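PDB 3TT2: GCN5-related N-acetyltransferase from Sphaerobacter thermophilus, which probably transfers an acyl group, most likely acetyl, to an acceptor substrate, and is built as an alpha-beta sandwich. Local coordinates for residues E207-M212 with E221-A226; D161-A166 with V274-G279; V125-Y130 with H145-V150. One frame throughout, in Å; residues are numbered along the deposited sequence.

In the fold
Contacts 1 and 2 lie on one side of the chain's centre and contact 3 on the opposite side. Contacts 1 and 2 have centres 22 Å apart yet touch directly: Glu221 OE2 forms a salt bridge with Arg278 NH1 at 3.0 Å, and Leu222 packs on Val274, so the approach to strand 223-228 is tied to the end of helix 263-278. Contact 3 lies 31 Å from contact 1 and 39 Å from contact 2, centre to centre. At contact 3 the side chain of His129 is about 4 Å from a bound MES, probably from the crystallisation liquor, which may mark a pocket.

Contact 1 (E207-M212 with E221-A226); sequences ERWLSM and ELWLLA
Trp209 and Trp223 carry this contact between them, reaching toward each other from opposite directions so that their six-membered rings meet at the far ends of the indoles. The closest approach is Trp209 CZ2 to Trp223 CZ3, 3.6 Å, and Trp209 CH2 lies 3.8 Å from the same Trp223 CZ3. With centroids of the two six-membered rings 5.7 Å apart and planes inclined at 43°, the pair is oblique, neither a stack nor a T-shaped arrangement. It buries just 73 Å² in all, nearly evenly divided between the two residues.

The torsions explain the reach. Trp209 has CG anti to the backbone N (chi1 179°), which carries the indole away from the axis of helix 206-213, toward the strand, whereas the bond from the strand to CB of Trp223 already points at the helix. Inside that helix, Glu207 O accepts from both Ser211 N and Ser211 OG, each at 3.1 Å and from opposite faces of the carbonyl plane.

Further out, Tyr188 meets the Trp209 ring and Phe178 makes an edge-to-face pair with Trp223, so the two indoles belong to a longer aromatic cluster. The contact thereby packs helix 206-213 on strand 223-228 within the C-terminal GNAT-family region; the strand lies between strands 173-177 and 233-243, while Thr187 of helix 184-194 touches Trp209 beside them.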
loop_
_atom_site.group_PDB
_atom_site.type_symbol
_atom_site.label_atom_id
_atom_site.label_comp_id
_atom_site.label_asym_id
_atom_site.label_seq_id
_atom_site.Cartn_x
_atom_site.Cartn_y
_atom_site.Cartn_z
ATOM N N GLU A 207 -18.158 8.528 7.729
ATOM C CA GLU A 207 -18.179 7.498 8.754
ATOM C C GLU A 207 -17.140 6.417 8.471
ATOM O O GLU A 207 -16.479 5.930 9.390
ATOM C CB GLU A 207 -19.577 6.906 8.918
ATOM C CG GLU A 207 -20.605 7.922 9.399
ATOM C CD GLU A 207 -21.101 8.846 8.286
ATOM O OE1 GLU A 207 -21.176 8.390 7.123
ATOM O OE2 GLU A 207 -21.416 10.026 8.571
ATOM N N ARG A 208 -16.989 6.059 7.198
ATOM C CA ARG A 208 -15.970 5.101 6.774
ATOM C C ARG A 208 -14.588 5.596 7.163
ATOM O O ARG A 208 -13.781 4.856 7.727
ATOM C CB ARG A 208 -16.021 4.892 5.257
ATOM C CG ARG A 208 -17.007 3.832 4.779
ATOM C CD ARG A 208 -17.309 3.988 3.289
ATOM N NE ARG A 208 -18.073 2.865 2.745
ATOM C CZ ARG A 208 -19.392 2.733 2.845
ATOM N NH1 ARG A 208 -20.110 3.651 3.478
ATOM N NH2 ARG A 208 -19.996 1.676 2.315
ATOM N N TRP A 209 -14.321 6.858 6.857
ATOM C CA TRP A 209 -13.042 7.460 7.173
ATOM C C TRP A 209 -12.790 7.451 8.674
ATOM O O TRP A 209 -11.688 7.142 9.120
ATOM C CB TRP A 209 -12.995 8.870 6.624
ATOM C CG TRP A 209 -11.725 9.584 6.916
ATOM C CD1 TRP A 209 -10.550 9.476 6.239
ATOM C CD2 TRP A 209 -11.505 10.535 7.957
ATOM N NE1 TRP A 209 -9.607 10.298 6.801
ATOM C CE2 TRP A 209 -10.170 10.957 7.861
ATOM C CE3 TRP A 209 -12.309 11.069 8.967
ATOM C CZ2 TRP A 209 -9.623 11.891 8.732
ATOM C CZ3 TRP A 209 -11.759 11.994 9.833
ATOM C CH2 TRP A 209 -10.436 12.397 9.709
ATOM N N LEU A 210 -13.820 7.768 9.451
ATOM C CA LEU A 210 -13.734 7.725 10.911
ATOM C C LEU A 210 -13.316 6.369 11.458
ATOM O O LEU A 210 -12.522 6.291 12.384
ATOM C CB LEU A 210 -15.070 8.103 11.541
ATOM C CG LEU A 210 -15.409 9.587 11.631
ATOM C CD1 LEU A 210 -16.577 9.784 12.579
ATOM C CD2 LEU A 210 -14.197 10.403 12.074
ATOM N N SER A 211 -13.867 5.301 10.899
ATOM C CA SER A 211 -13.599 3.974 11.427
ATOM C C SER A 211 -12.234 3.483 10.987
ATOM O O SER A 211 -11.604 2.681 11.676
ATOM C CB SER A 211 -14.668 3.000 10.966
ATOM O OG SER A 211 -15.953 3.497 11.287
HETATM N N MSE A 212 -11.770 3.965 9.839
HETATM C CA MSE A 212 -10.473 3.548 9.332
HETATM C C MSE A 212 -9.350 4.228 10.087
HETATM O O MSE A 212 -8.253 3.688 10.226
HETATM C CB MSE A 212 -10.342 3.889 7.857
HETATM C CG MSE A 212 -11.005 2.917 6.925
HETATM SE SE MSE A 212 -10.533 3.313 5.082
HETATM C CE MSE A 212 -11.398 5.047 4.879
ATOM N N GLU A 221 -0.295 13.564 17.261
ATOM C CA GLU A 221 1.011 14.202 17.141
ATOM C C GLU A 221 1.515 14.122 15.691
ATOM O O GLU A 221 2.180 15.038 15.194
ATOM C CB GLU A 221 1.988 13.471 18.066
ATOM C CG GLU A 221 2.898 14.315 18.971
ATOM C CD GLU A 221 3.849 13.436 19.821
ATOM O OE1 GLU A 221 3.502 13.118 20.985
ATOM O OE2 GLU A 221 4.941 13.055 19.328
ATOM N N LEU A 222 1.181 13.012 15.030
ATOM C CA LEU A 222 1.606 12.697 13.663
ATOM C C LEU A 222 0.586 13.085 12.556
ATOM O O LEU A 222 0.804 12.802 11.364
ATOM C CB LEU A 222 1.907 11.196 13.567
ATOM C CG LEU A 222 2.918 10.506 14.502
ATOM C CD1 LEU A 222 2.924 9.007 14.251
ATOM C CD2 LEU A 222 4.307 11.073 14.316
ATOM N N TRP A 223 -0.532 13.699 12.934
ATOM C CA TRP A 223 -1.431 14.239 11.930
ATOM C C TRP A 223 -1.270 15.746 11.813
ATOM O O TRP A 223 -1.746 16.508 12.653
ATOM C CB TRP A 223 -2.872 13.922 12.288
ATOM C CG TRP A 223 -3.267 12.584 11.877
ATOM C CD1 TRP A 223 -2.455 11.503 11.718
ATOM C CD2 TRP A 223 -4.582 12.160 11.524
ATOM N NE1 TRP A 223 -3.192 10.420 11.300
ATOM C CE2 TRP A 223 -4.500 10.800 11.168
ATOM C CE3 TRP A 223 -5.826 12.797 11.477
ATOM C CZ2 TRP A 223 -5.616 10.063 10.777
ATOM C CZ3 TRP A 223 -6.936 12.065 11.085
ATOM C CH2 TRP A 223 -6.821 10.712 10.740
ATOM N N LEU A 224 -0.659 16.177 10.720
ATOM C CA LEU A 224 -0.401 17.590 10.519
ATOM C C LEU A 224 -1.289 18.164 9.446
ATOM O O LEU A 224 -1.583 17.517 8.440
ATOM C CB LEU A 224 1.053 17.843 10.151
ATOM C CG LEU A 224 2.069 17.372 11.175
ATOM C CD1 LEU A 224 3.396 17.846 10.688
ATOM C CD2 LEU A 224 1.783 17.962 12.512
ATOM N N LEU A 225 -1.714 19.394 9.684
ATOM C CA LEU A 225 -2.560 20.118 8.774
ATOM C C LEU A 225 -1.835 21.410 8.415
ATOM O O LEU A 225 -1.360 22.119 9.297
ATOM C CB LEU A 225 -3.875 20.450 9.468
ATOM C CG LEU A 225 -4.583 19.351 10.264
ATOM C CD1 LEU A 225 -5.924 19.856 10.787
ATOM C CD2 LEU A 225 -4.777 18.106 9.436
ATOM N N ALA A 226 -1.715 21.710 7.127
ATOM C CA ALA A 226 -1.318 23.046 6.732
ATOM C C ALA A 226 -2.566 23.922 6.784
ATOM O O ALA A 226 -3.607 23.605 6.199
ATOM C CB ALA A 226 -0.691 23.053 5.371
#

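Contact 2 (D161-A166 with V274-G279); sequences DQPPPA and VYYRRG
Tyr276 lays one face of its ring over Pro163, whose CA stands above the middle of that face, 3.8 Å from the ring centroid and 13° off the normal: a CH-pi contact. The ring projects from the last turn of helix 263-278, which follows an Arg/Gly-rich loop, consistent with the pyrophosphate-loop helix of the GNAT fold, and closes in a Schellman motif with Gly279, at a phi of 92°, as the first residue to leave the helix. Its partner is the proline-rich loop from strand 148-159 to strand 173-177, more than a hundred residues earlier.

Tyr276 supplies more than half of the 183 Å² buried. Having CG anti to the backbone N (chi1 172°) directs the ring outward along the loop, where it lies beside Pro163 and spans several residues. Pro163 CB lies 3.9 Å from Tyr276 CE2 on one flank, and Gln162 C is 3.6 Å from Tyr276 CE1 on the other. The loop thus meets the tyrosine through backbone and proline ring atoms.

The CB of Asp161 leaves the backbone away from the helix, and its OD1 makes a salt bridge with Arg281 NE. Pro164 also touches Phe272, one turn earlier on the same helix. Tyr276, Asp161 and Gln162 all touch a crystal neighbour, so lattice forces may act here. At the root of the ring, Pro164 CD packs 3.8 Å from Tyr276 CB.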
loop_
_atom_site.group_PDB
_atom_site.type_symbol
_atom_site.label_atom_id
_atom_site.label_comp_id
_atom_site.label_asym_id
_atom_site.label_seq_id
_atom_site.Cartn_x
_atom_site.Cartn_y
_atom_site.Cartn_z
ATOM N N ASP A 161 18.647 9.705 11.370
ATOM C CA ASP A 161 19.661 9.557 12.405
ATOM C C ASP A 161 20.125 10.928 12.818
ATOM O O ASP A 161 20.885 11.062 13.757
ATOM C CB ASP A 161 20.860 8.748 11.898
ATOM C CG ASP A 161 20.558 7.274 11.732
ATOM O OD1 ASP A 161 19.649 6.791 12.445
ATOM O OD2 ASP A 161 21.246 6.612 10.899
ATOM N N GLN A 162 19.658 11.941 12.097
ATOM C CA GLN A 162 20.134 13.300 12.250
ATOM C C GLN A 162 18.930 14.181 12.067
ATOM O O GLN A 162 18.092 13.883 11.226
ATOM C CB GLN A 162 21.107 13.634 11.134
ATOM C CG GLN A 162 22.199 12.633 10.971
ATOM C CD GLN A 162 23.546 13.281 10.971
ATOM O OE1 GLN A 162 23.742 14.307 11.620
ATOM N NE2 GLN A 162 24.491 12.695 10.236
ATOM N N PRO A 163 18.856 15.290 12.817
ATOM C CA PRO A 163 17.688 16.178 12.754
ATOM C C PRO A 163 17.446 16.684 11.350
ATOM O O PRO A 163 18.368 17.200 10.731
ATOM C CB PRO A 163 18.067 17.351 13.674
ATOM C CG PRO A 163 19.544 17.213 13.925
ATOM C CD PRO A 163 19.867 15.756 13.783
ATOM N N PRO A 164 16.203 16.554 10.865
ATOM C CA PRO A 164 15.761 17.056 9.569
ATOM C C PRO A 164 15.889 18.573 9.488
ATOM O O PRO A 164 16.050 19.256 10.502
ATOM C CB PRO A 164 14.272 16.669 9.533
ATOM C CG PRO A 164 14.138 15.565 10.472
ATOM C CD PRO A 164 15.103 15.887 11.578
ATOM N N PRO A 165 15.863 19.104 8.269
ATOM C CA PRO A 165 15.797 20.550 8.109
ATOM C C PRO A 165 14.499 21.085 8.682
ATOM O O PRO A 165 13.487 20.387 8.611
ATOM C CB PRO A 165 15.800 20.710 6.594
ATOM C CG PRO A 165 16.572 19.521 6.118
ATOM C CD PRO A 165 16.080 18.420 6.984
ATOM N N ALA A 166 14.546 22.290 9.256
ATOM C CA ALA A 166 13.356 23.025 9.685
ATOM C C ALA A 166 12.516 23.416 8.480
ATOM O O ALA A 166 13.032 23.964 7.493
ATOM C CB ALA A 166 13.747 24.268 10.458
ATOM N N VAL A 274 8.729 15.590 13.804
ATOM C CA VAL A 274 7.973 14.956 14.879
ATOM C C VAL A 274 8.439 13.518 15.120
ATOM O O VAL A 274 8.606 13.091 16.268
ATOM C CB VAL A 274 6.479 14.938 14.574
ATOM C CG1 VAL A 274 5.764 14.050 15.555
ATOM C CG2 VAL A 274 5.908 16.347 14.600
ATOM N N TYR A 275 8.658 12.787 14.028
ATOM C CA TYR A 275 9.146 11.418 14.104
ATOM C C TYR A 275 10.534 11.402 14.695
ATOM O O TYR A 275 10.874 10.532 15.513
ATOM C CB TYR A 275 9.228 10.784 12.717
ATOM C CG TYR A 275 7.946 10.192 12.198
ATOM C CD1 TYR A 275 7.356 9.103 12.822
ATOM C CD2 TYR A 275 7.350 10.697 11.060
ATOM C CE1 TYR A 275 6.175 8.553 12.333
ATOM C CE2 TYR A 275 6.183 10.166 10.571
ATOM C CZ TYR A 275 5.590 9.099 11.208
ATOM O OH TYR A 275 4.427 8.571 10.693
ATOM N N TYR A 276 11.352 12.348 14.247
ATOM C CA TYR A 276 12.732 12.348 14.674
ATOM C C TYR A 276 12.796 12.607 16.157
ATOM O O TYR A 276 13.487 11.915 16.881
ATOM C CB TYR A 276 13.572 13.379 13.939
ATOM C CG TYR A 276 14.958 13.491 14.536
ATOM C CD1 TYR A 276 15.944 12.530 14.252
ATOM C CD2 TYR A 276 15.287 14.535 15.408
ATOM C CE1 TYR A 276 17.220 12.617 14.816
ATOM C CE2 TYR A 276 16.562 14.626 15.974
ATOM C CZ TYR A 276 17.512 13.665 15.669
ATOM O OH TYR A 276 18.753 13.752 16.214
ATOM N N ARG A 277 12.061 13.596 16.632
ATOM C CA ARG A 277 12.254 13.941 18.025
ATOM C C ARG A 277 11.435 13.027 18.946
ATOM O O ARG A 277 11.535 13.079 20.162
ATOM C CB ARG A 277 12.127 15.458 18.248
ATOM C CG ARG A 277 10.772 15.997 18.530
ATOM C CD ARG A 277 10.853 17.516 18.400
ATOM N NE ARG A 277 10.697 17.953 17.011
ATOM C CZ ARG A 277 9.527 18.247 16.449
ATOM N NH1 ARG A 277 8.397 18.173 17.156
ATOM N NH2 ARG A 277 9.487 18.622 15.181
ATOM N N ARG A 278 10.660 12.160 18.315
ATOM C CA ARG A 278 10.009 11.010 18.945
ATOM C C ARG A 278 10.902 9.757 19.028
ATOM O O ARG A 278 10.629 8.815 19.788
ATOM C CB ARG A 278 8.808 10.672 18.086
ATOM C CG ARG A 278 7.883 9.675 18.614
ATOM C CD ARG A 278 6.515 10.232 18.381
ATOM N NE ARG A 278 5.541 9.193 18.094
ATOM C CZ ARG A 278 4.247 9.428 17.939
ATOM N NH1 ARG A 278 3.767 10.665 18.059
ATOM N NH2 ARG A 278 3.430 8.426 17.670
ATOM N N GLY A 279 11.956 9.740 18.218
ATOM C CA GLY A 279 12.882 8.623 18.169
ATOM C C GLY A 279 12.575 7.539 17.141
ATOM O O GLY A 279 13.144 6.434 17.199
#

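Contact 3 (V125-Y130 with H145-V150); sequences VTVQHY and HGYRPV
The ring of Tyr147 receives the edge of the His129 imidazole toward its face, in an offset edge-to-face pair with centroids 5.1 Å apart and planes at 84°. His129 CD2 does the touching, 3.5 Å from Tyr147 CE2. At the edge of the tyrosine ring, in its plane, sits Val127 CG1, 3.9 Å from Tyr147 CE2 and 3.5 Å from Tyr147 OH.

Val127 and His129 are alternate residues of strand 125-132, so both side chains emerge on the side facing Tyr147. Strand 305-316 runs between 125-132 and 148-159, so Tyr147, just before the latter, makes its contact across an intervening strand. With CG anti to the carbonyl carbon (chi1 -70°), the ring swings toward strand 125-132. Its hydroxyl hydrogen-bonds to Glu109 OE2 on helix 100-115, like that strand part of the N-terminal GNAT domain. The His129 side chain is also about 4 Å from a bound MES.

A phenylalanine here would probably keep the ring contact with His129 but leave the carboxylate of Glu109 without its hydroxyl partner. The ring packs mainly through carbon on the strand, while its hydroxyl, also touching Val127, takes its polar partner from the helix.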
loop_
_atom_site.group_PDB
_atom_site.type_symbol
_atom_site.label_atom_id
_atom_site.label_comp_id
_atom_site.label_asym_id
_atom_site.label_seq_id
_atom_site.Cartn_x
_atom_site.Cartn_y
_atom_site.Cartn_z
ATOM N N VAL A 125 -14.900 -5.620 -13.989
ATOM C CA VAL A 125 -14.267 -6.323 -12.892
ATOM C C VAL A 125 -12.810 -6.556 -13.236
ATOM O O VAL A 125 -12.519 -7.140 -14.275
ATOM C CB VAL A 125 -14.958 -7.670 -12.652
ATOM C CG1 VAL A 125 -14.197 -8.476 -11.622
ATOM C CG2 VAL A 125 -16.422 -7.456 -12.245
ATOM N N THR A 126 -11.898 -6.082 -12.389
ATOM C CA THR A 126 -10.466 -6.258 -12.634
ATOM C C THR A 126 -9.762 -7.016 -11.521
ATOM O O THR A 126 -10.202 -7.005 -10.374
ATOM C CB THR A 126 -9.718 -4.906 -12.874
ATOM O OG1 THR A 126 -9.741 -4.094 -11.689
ATOM C CG2 THR A 126 -10.340 -4.133 -14.038
ATOM N N VAL A 127 -8.671 -7.691 -11.886
ATOM C CA VAL A 127 -7.719 -8.259 -10.927
ATOM C C VAL A 127 -6.376 -7.592 -11.166
ATOM O O VAL A 127 -6.009 -7.324 -12.317
ATOM C CB VAL A 127 -7.504 -9.759 -11.129
ATOM C CG1 VAL A 127 -6.453 -10.268 -10.168
ATOM C CG2 VAL A 127 -8.800 -10.516 -10.960
ATOM N N GLN A 128 -5.645 -7.316 -10.092
ATOM C CA GLN A 128 -4.374 -6.644 -10.235
ATOM C C GLN A 128 -3.292 -7.144 -9.281
ATOM O O GLN A 128 -3.573 -7.581 -8.157
ATOM C CB GLN A 128 -4.560 -5.143 -10.087
ATOM C CG GLN A 128 -4.907 -4.689 -8.697
ATOM C CD GLN A 128 -5.234 -3.217 -8.658
ATOM O OE1 GLN A 128 -5.641 -2.641 -9.666
ATOM N NE2 GLN A 128 -5.050 -2.593 -7.503
ATOM N N HIS A 129 -2.051 -7.071 -9.764
ATOM C CA HIS A 129 -0.872 -7.509 -9.037
ATOM C C HIS A 129 0.117 -6.363 -8.957
ATOM O O HIS A 129 0.246 -5.583 -9.898
ATOM C CB HIS A 129 -0.187 -8.642 -9.787
ATOM C CG HIS A 129 -0.887 -9.959 -9.681
ATOM N ND1 HIS A 129 -0.428 -10.979 -8.874
ATOM C CD2 HIS A 129 -1.992 -10.438 -10.300
ATOM C CE1 HIS A 129 -1.230 -12.025 -8.993
ATOM N NE2 HIS A 129 -2.186 -11.722 -9.854
ATOM N N TYR A 130 0.826 -6.257 -7.842
ATOM C CA TYR A 130 1.916 -5.304 -7.774
ATOM C C TYR A 130 3.225 -6.059 -7.871
ATOM O O TYR A 130 3.594 -6.797 -6.962
ATOM C CB TYR A 130 1.875 -4.532 -6.474
ATOM C CG TYR A 130 0.602 -3.781 -6.228
ATOM C CD1 TYR A 130 0.524 -2.418 -6.473
ATOM C CD2 TYR A 130 -0.512 -4.419 -5.717
ATOM C CE1 TYR A 130 -0.642 -1.702 -6.238
ATOM C CE2 TYR A 130 -1.690 -3.710 -5.472
ATOM C CZ TYR A 130 -1.743 -2.350 -5.738
ATOM O OH TYR A 130 -2.898 -1.638 -5.502
ATOM N N HIS A 145 -0.113 -13.952 -18.898
ATOM C CA HIS A 145 -1.476 -14.115 -18.399
ATOM C C HIS A 145 -2.422 -12.990 -18.715
ATOM O O HIS A 145 -3.547 -12.983 -18.238
ATOM C CB HIS A 145 -1.503 -14.438 -16.919
ATOM C CG HIS A 145 -1.052 -15.833 -16.624
ATOM N ND1 HIS A 145 -1.523 -16.916 -17.323
ATOM C CD2 HIS A 145 -0.151 -16.312 -15.733
ATOM C CE1 HIS A 145 -0.942 -18.017 -16.867
ATOM N NE2 HIS A 145 -0.110 -17.677 -15.905
ATOM N N GLY A 146 -1.950 -12.026 -19.490
ATOM C CA GLY A 146 -2.815 -10.989 -20.009
ATOM C C GLY A 146 -2.877 -9.767 -19.119
ATOM O O GLY A 146 -3.647 -8.842 -19.377
ATOM N N TYR A 147 -2.060 -9.761 -18.072
ATOM C CA TYR A 147 -1.982 -8.621 -17.171
ATOM C C TYR A 147 -1.050 -7.572 -17.750
ATOM O O TYR A 147 0.070 -7.873 -18.145
ATOM C CB TYR A 147 -1.470 -9.056 -15.808
ATOM C CG TYR A 147 -2.441 -9.899 -15.015
ATOM C CD1 TYR A 147 -2.718 -11.217 -15.372
ATOM C CD2 TYR A 147 -3.064 -9.383 -13.892
ATOM C CE1 TYR A 147 -3.604 -11.977 -14.637
ATOM C CE2 TYR A 147 -3.942 -10.136 -13.157
ATOM C CZ TYR A 147 -4.212 -11.424 -13.531
ATOM O OH TYR A 147 -5.086 -12.149 -12.773
ATOM N N ARG A 148 -1.495 -6.329 -17.766
ATOM C CA ARG A 148 -0.761 -5.299 -18.461
ATOM C C ARG A 148 -0.400 -4.138 -17.529
ATOM O O ARG A 148 -1.169 -3.792 -16.617
ATOM C CB ARG A 148 -1.633 -4.786 -19.609
ATOM C CG ARG A 148 -1.573 -5.585 -20.969
ATOM C CD ARG A 148 -2.848 -5.035 -21.936
ATOM N NE ARG A 148 -3.029 -5.972 -23.090
ATOM C CZ ARG A 148 -3.804 -5.674 -24.155
ATOM N NH1 ARG A 148 -4.494 -4.459 -24.187
ATOM N NH2 ARG A 148 -3.899 -6.542 -25.251
ATOM N N PRO A 149 0.785 -3.542 -17.751
ATOM C CA PRO A 149 1.320 -2.446 -16.936
ATOM C C PRO A 149 0.457 -1.212 -17.007
ATOM O O PRO A 149 0.127 -0.748 -18.095
ATOM C CB PRO A 149 2.675 -2.165 -17.578
ATOM C CG PRO A 149 3.074 -3.482 -18.157
ATOM C CD PRO A 149 1.788 -4.043 -18.703
ATOM N N VAL A 150 0.126 -0.693 -15.833
ATOM C CA VAL A 150 -0.817 0.402 -15.653
ATOM C C VAL A 150 -0.076 1.630 -15.132
ATOM O O VAL A 150 -0.072 2.679 -15.749
ATOM C CB VAL A 150 -1.943 -0.010 -14.687
ATOM C CG1 VAL A 150 -2.765 1.182 -14.290
ATOM C CG2 VAL A 150 -2.797 -1.065 -15.325
#